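Local coordinates for sugar ABC transporter, periplasmic sugar-binding protein (Caulobacter crescentus, PDB 4IRX) that binds myo-inositol in the cleft of a periplasmic binding protein, probably delivering it to an ABC transporter for uptake, at residues Ala65-Ala79 against Gln88-Gly102. Numbering follows the deposited sequence.
With INS (1,2,3,4,5,6-hexahydroxy-cyclohexane), chain C.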
loop_
_atom_site.group_PDB
_atom_site.type_symbol
_atom_site.label_atom_id
_atom_site.label_comp_id
_atom_site.label_asym_id
_atom_site.label_seq_id
_atom_site.Cartn_x
_atom_site.Cartn_y
_atom_site.Cartn_z
ATOM N N ALA A 65 -1.479 25.576 7.450
ATOM C CA ALA A 65 -0.828 24.311 7.766
ATOM C C ALA A 65 0.681 24.458 7.704
ATOM O O ALA A 65 1.214 25.077 6.765
ATOM C CB ALA A 65 -1.287 23.221 6.787
ATOM N N LYS A 66 1.377 23.901 8.693
ATOM C CA LYS A 66 2.834 23.974 8.706
ATOM C C LYS A 66 3.482 22.613 8.509
ATOM O O LYS A 66 4.667 22.538 8.161
ATOM C CB LYS A 66 3.369 24.668 9.974
ATOM C CG LYS A 66 2.820 26.076 10.202
ATOM C CD LYS A 66 3.213 27.002 9.066
ATOM C CE LYS A 66 4.673 27.398 9.131
ATOM N NZ LYS A 66 5.032 28.329 8.017
ATOM N N VAL A 67 2.718 21.535 8.739
ATOM C CA VAL A 67 3.150 20.187 8.358
ATOM C C VAL A 67 2.000 19.462 7.710
ATOM O O VAL A 67 0.864 19.518 8.205
ATOM C CB VAL A 67 3.625 19.344 9.566
ATOM C CG1 VAL A 67 4.171 18.015 9.066
ATOM C CG2 VAL A 67 4.668 20.089 10.368
ATOM N N VAL A 68 2.280 18.810 6.587
ATOM C CA VAL A 68 1.284 18.003 5.893
ATOM C C VAL A 68 1.849 16.609 5.723
ATOM O O VAL A 68 3.031 16.449 5.389
ATOM C CB VAL A 68 0.900 18.601 4.521
ATOM C CG1 VAL A 68 -0.120 17.722 3.860
ATOM C CG2 VAL A 68 0.302 19.980 4.710
ATOM N N ILE A 69 1.035 15.596 6.018
ATOM C CA ILE A 69 1.385 14.204 5.750
ATOM C C ILE A 69 0.579 13.789 4.551
ATOM O O ILE A 69 -0.621 13.983 4.524
ATOM C CB ILE A 69 1.039 13.310 6.943
ATOM C CG1 ILE A 69 1.834 13.755 8.185
ATOM C CG2 ILE A 69 1.289 11.865 6.623
ATOM C CD1 ILE A 69 1.353 13.089 9.493
ATOM N N VAL A 70 1.244 13.271 3.532
ATOM C CA VAL A 70 0.553 12.967 2.281
ATOM C C VAL A 70 0.825 11.545 1.787
ATOM O O VAL A 70 1.964 11.066 1.777
ATOM C CB VAL A 70 0.904 14.022 1.192
ATOM C CG1 VAL A 70 2.405 14.154 1.009
ATOM C CG2 VAL A 70 0.217 13.714 -0.137
ATOM N N ALA A 71 -0.251 10.858 1.423
ATOM C CA ALA A 71 -0.140 9.613 0.654
ATOM C C ALA A 71 -0.555 10.002 -0.761
ATOM O O ALA A 71 -1.758 10.083 -1.052
ATOM C CB ALA A 71 -1.055 8.526 1.215
ATOM N N PRO A 72 0.431 10.297 -1.633
ATOM C CA PRO A 72 0.081 10.880 -2.943
ATOM C C PRO A 72 -0.656 9.891 -3.837
ATOM O O PRO A 72 -0.276 8.720 -3.857
ATOM C CB PRO A 72 1.440 11.205 -3.568
ATOM C CG PRO A 72 2.420 10.260 -2.868
ATOM C CD PRO A 72 1.890 10.142 -1.454
ATOM N N THR A 73 -1.644 10.358 -4.600
ATOM C CA THR A 73 -2.327 9.518 -5.588
ATOM C C THR A 73 -1.356 8.973 -6.627
ATOM O O THR A 73 -1.509 7.846 -7.101
ATOM C CB THR A 73 -3.439 10.297 -6.329
ATOM O OG1 THR A 73 -2.839 11.397 -7.026
ATOM C CG2 THR A 73 -4.486 10.798 -5.359
ATOM N N ASP A 74 -0.371 9.785 -6.984
ATOM C CA ASP A 74 0.671 9.439 -7.935
ATOM C C ASP A 74 1.981 10.064 -7.435
ATOM O O ASP A 74 2.057 11.274 -7.190
ATOM C CB ASP A 74 0.289 9.975 -9.323
ATOM C CG ASP A 74 1.254 9.554 -10.396
ATOM O OD1 ASP A 74 2.386 10.074 -10.426
ATOM O OD2 ASP A 74 0.877 8.708 -11.241
ATOM N N SER A 75 2.997 9.232 -7.265
ATOM C CA SER A 75 4.244 9.631 -6.624
ATOM C C SER A 75 4.994 10.726 -7.375
ATOM O O SER A 75 5.594 11.611 -6.752
ATOM C CB SER A 75 5.149 8.423 -6.387
ATOM O OG SER A 75 4.618 7.571 -5.364
ATOM N N LYS A 76 4.946 10.694 -8.705
ATOM C CA LYS A 76 5.586 11.738 -9.508
ATOM C C LYS A 76 4.723 12.969 -9.671
ATOM O O LYS A 76 5.251 14.092 -9.679
ATOM C CB LYS A 76 5.931 11.204 -10.900
ATOM C CG LYS A 76 6.909 10.061 -10.929
ATOM C CD LYS A 76 8.259 10.484 -10.397
ATOM C CE LYS A 76 9.303 9.409 -10.664
ATOM N NZ LYS A 76 9.346 9.087 -12.113
ATOM N N ALA A 77 3.413 12.785 -9.801
ATOM C CA ALA A 77 2.498 13.887 -10.091
ATOM C C ALA A 77 2.368 14.895 -8.949
ATOM O O ALA A 77 2.021 16.047 -9.160
ATOM C CB ALA A 77 1.118 13.359 -10.490
ATOM N N LEU A 78 2.694 14.467 -7.741
ATOM C CA LEU A 78 2.580 15.340 -6.581
ATOM C C LEU A 78 3.888 16.050 -6.236
ATOM O O LEU A 78 3.951 16.797 -5.261
ATOM C CB LEU A 78 2.073 14.535 -5.376
ATOM C CG LEU A 78 0.546 14.485 -5.203
ATOM C CD1 LEU A 78 0.050 15.806 -4.670
ATOM C CD2 LEU A 78 -0.165 14.134 -6.495
ATOM N N ALA A 79 4.937 15.815 -7.022
ATOM C CA ALA A 79 6.247 16.397 -6.737
ATOM C C ALA A 79 6.222 17.929 -6.811
ATOM O O ALA A 79 6.834 18.618 -5.991
ATOM C CB ALA A 79 7.308 15.827 -7.670
ATOM N N GLN A 88 7.000 27.502 0.449
ATOM C CA GLN A 88 6.163 28.353 1.291
ATOM C C GLN A 88 6.426 28.125 2.773
ATOM O O GLN A 88 5.757 28.727 3.612
ATOM C CB GLN A 88 4.691 28.021 1.094
ATOM C CG GLN A 88 4.134 28.277 -0.254
ATOM C CD GLN A 88 2.675 27.941 -0.280
ATOM O OE1 GLN A 88 1.909 28.423 0.554
ATOM N NE2 GLN A 88 2.279 27.077 -1.206
ATOM N N GLY A 89 7.342 27.222 3.104
ATOM C CA GLY A 89 7.625 26.935 4.502
ATOM C C GLY A 89 6.696 25.912 5.145
ATOM O O GLY A 89 6.559 25.876 6.366
ATOM N N VAL A 90 6.039 25.088 4.330
ATOM C CA VAL A 90 5.234 23.984 4.863
ATOM C C VAL A 90 6.042 22.713 4.739
ATOM O O VAL A 90 6.489 22.358 3.631
ATOM C CB VAL A 90 3.937 23.835 4.082
ATOM C CG1 VAL A 90 3.082 22.673 4.651
ATOM C CG2 VAL A 90 3.153 25.141 4.109
ATOM N N ALA A 91 6.262 22.038 5.863
ATOM C CA ALA A 91 6.999 20.770 5.833
ATOM C C ALA A 91 6.081 19.667 5.300
ATOM O O ALA A 91 4.894 19.600 5.630
ATOM C CB ALA A 91 7.521 20.414 7.201
ATOM N N VAL A 92 6.645 18.827 4.452
ATOM C CA VAL A 92 5.926 17.714 3.852
ATOM C C VAL A 92 6.610 16.389 4.168
ATOM O O VAL A 92 7.838 16.237 4.023
ATOM C CB VAL A 92 5.833 17.895 2.316
ATOM C CG1 VAL A 92 5.093 16.709 1.641
ATOM C CG2 VAL A 92 5.145 19.225 1.968
ATOM N N ILE A 93 5.811 15.422 4.596
ATOM C CA ILE A 93 6.283 14.058 4.755
ATOM C C ILE A 93 5.283 13.119 4.060
ATOM O O ILE A 93 4.066 13.313 4.148
ATOM C CB ILE A 93 6.512 13.720 6.246
ATOM C CG1 ILE A 93 7.160 12.341 6.429
ATOM C CG2 ILE A 93 5.225 13.849 7.016
ATOM C CD1 ILE A 93 7.739 12.157 7.826
ATOM N N SER A 94 5.794 12.136 3.340
ATOM C CA SER A 94 4.920 11.183 2.674
ATOM C C SER A 94 4.761 9.934 3.539
ATOM O O SER A 94 5.624 9.605 4.353
ATOM C CB SER A 94 5.429 10.833 1.263
ATOM O OG SER A 94 6.704 10.206 1.307
ATOM N N VAL A 95 3.624 9.276 3.360
ATOM C CA VAL A 95 3.346 8.027 4.054
ATOM C C VAL A 95 2.817 7.000 3.049
ATOM O O VAL A 95 2.083 7.341 2.114
ATOM C CB VAL A 95 2.375 8.214 5.246
ATOM C CG1 VAL A 95 0.964 8.526 4.771
ATOM C CG2 VAL A 95 2.358 6.940 6.142
ATOM N N ASP A 96 3.249 5.749 3.242
ATOM C CA ASP A 96 2.862 4.579 2.448
ATOM C C ASP A 96 3.505 4.501 1.076
ATOM O O ASP A 96 4.068 3.466 0.689
ATOM C CB ASP A 96 1.352 4.415 2.318
ATOM C CG ASP A 96 1.006 3.185 1.511
ATOM O OD1 ASP A 96 1.183 2.064 2.050
ATOM O OD2 ASP A 96 0.613 3.335 0.347
ATOM N N ARG A 97 3.388 5.586 0.322
ATOM C CA ARG A 97 4.099 5.722 -0.960
ATOM C C ARG A 97 4.773 7.092 -1.001
ATOM O O ARG A 97 4.355 8.037 -0.304
ATOM C CB ARG A 97 3.198 5.501 -2.192
ATOM C CG ARG A 97 2.165 6.603 -2.489
ATOM C CD ARG A 97 1.000 6.589 -1.527
ATOM N NE ARG A 97 0.214 5.363 -1.682
ATOM C CZ ARG A 97 -0.673 5.125 -2.653
ATOM N NH1 ARG A 97 -0.970 6.040 -3.565
ATOM N NH2 ARG A 97 -1.277 3.944 -2.716
ATOM N N ASN A 98 5.838 7.182 -1.781
ATOM C CA ASN A 98 6.676 8.370 -1.733
ATOM C C ASN A 98 6.287 9.452 -2.735
ATOM O O ASN A 98 5.369 9.292 -3.523
ATOM C CB ASN A 98 8.168 7.999 -1.814
ATOM C CG ASN A 98 8.577 7.432 -3.166
ATOM O OD1 ASN A 98 8.107 7.880 -4.216
ATOM N ND2 ASN A 98 9.486 6.448 -3.138
ATOM N N ILE A 99 6.946 10.597 -2.628
ATOM C CA ILE A 99 6.878 11.631 -3.648
ATOM C C ILE A 99 8.273 11.733 -4.222
ATOM O O ILE A 99 9.252 11.820 -3.470
ATOM C CB ILE A 99 6.454 12.970 -3.045
ATOM C CG1 ILE A 99 4.981 12.910 -2.617
ATOM C CG2 ILE A 99 6.697 14.100 -4.047
ATOM C CD1 ILE A 99 4.493 14.130 -1.911
ATOM N N ALA A 100 8.383 11.731 -5.550
ATOM C CA ALA A 100 9.694 11.650 -6.192
ATOM C C ALA A 100 9.791 12.488 -7.461
ATOM O O ALA A 100 8.784 12.772 -8.118
ATOM C CB ALA A 100 10.052 10.185 -6.491
ATOM N N GLY A 101 11.007 12.924 -7.759
ATOM C CA GLY A 101 11.276 13.602 -9.014
ATOM C C GLY A 101 11.243 15.109 -8.933
ATOM O O GLY A 101 11.413 15.789 -9.947
ATOM N N GLY A 102 11.068 15.644 -7.731
ATOM C CA GLY A 102 11.052 17.083 -7.571
ATOM C C GLY A 102 12.404 17.654 -7.212
ATOM O O GLY A 102 13.407 16.946 -7.149
HETATM C C1 INS C . -0.836 0.226 0.159
HETATM C C2 INS C . -1.745 -0.941 0.354
HETATM C C3 INS C . -3.060 -0.645 -0.318
HETATM C C4 INS C . -2.857 -0.433 -1.784
HETATM C C5 INS C . -1.993 0.750 -2.013
HETATM C C6 INS C . -0.669 0.592 -1.303
HETATM O O1 INS C . 0.415 -0.029 0.747
HETATM O O2 INS C . -1.151 -2.091 -0.167
HETATM O O3 INS C . -3.983 -1.681 -0.084
HETATM O O4 INS C . -4.077 -0.290 -2.438
HETATM O O5 INS C . -1.819 0.932 -3.382
HETATM O O6 INS C . 0.177 1.689 -1.532
HETATM O O HOH W 1 3.647 28.542 5.465
HETATM O O HOH W 2 7.885 28.254 7.932
HETATM O O HOH W 3 -2.647 5.788 -5.842
HETATM O O HOH W 4 8.398 14.259 -10.377
#
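Arg97 NH1 donates to Pro72 O at 2.8 Å, the carbonyl oxygen lying at the edge of the guanidinium, only 5° out of its plane. A water in the same plane links NH1 to Thr73 O. Bends at chi2 (-74°) and chi3 (-66°) fold the arginine chain past the Pro72 ring in the opposite direction, with CD 3.7 Å from Pro72 CD, and bring the guanidinium over to Pro72 O. Its NE meets the anti lone pair of Asp96 OD2 in a nearly straight salt bridge, and NH2 reaches O6 of the inositol at 2.9 Å and pairs with Asp140 OD2. Asp96 OD1 accepts from inositol O1 and OD2 from inositol O6. A leucine in place of Arg97 would probably leave Pro72 O and inositol O6 without these donors and Asp96 OD2 without its charge partner. Asp96 and Arg97 directly follow the second strand of a beta-alpha-beta unit, in which helix 79-87 connects strands 67-70 and 91-95; these run parallel, and Val68 N to Ala91 O (2.9 Å) is one rung of their ladder. On the face covered by helices 50-62 and 79-87, Val68 CG2 touches Val90 CG1 at 3.9 Å. On the other face, Ile69 CG1 lies alongside Ile93 CG2 at 3.6 Å. Beyond the strands, Ser75 OG donates to Asn98 O at 2.6 Å and is also bonded to Ser144 N, while Ser75 O accepts from Ala100 N.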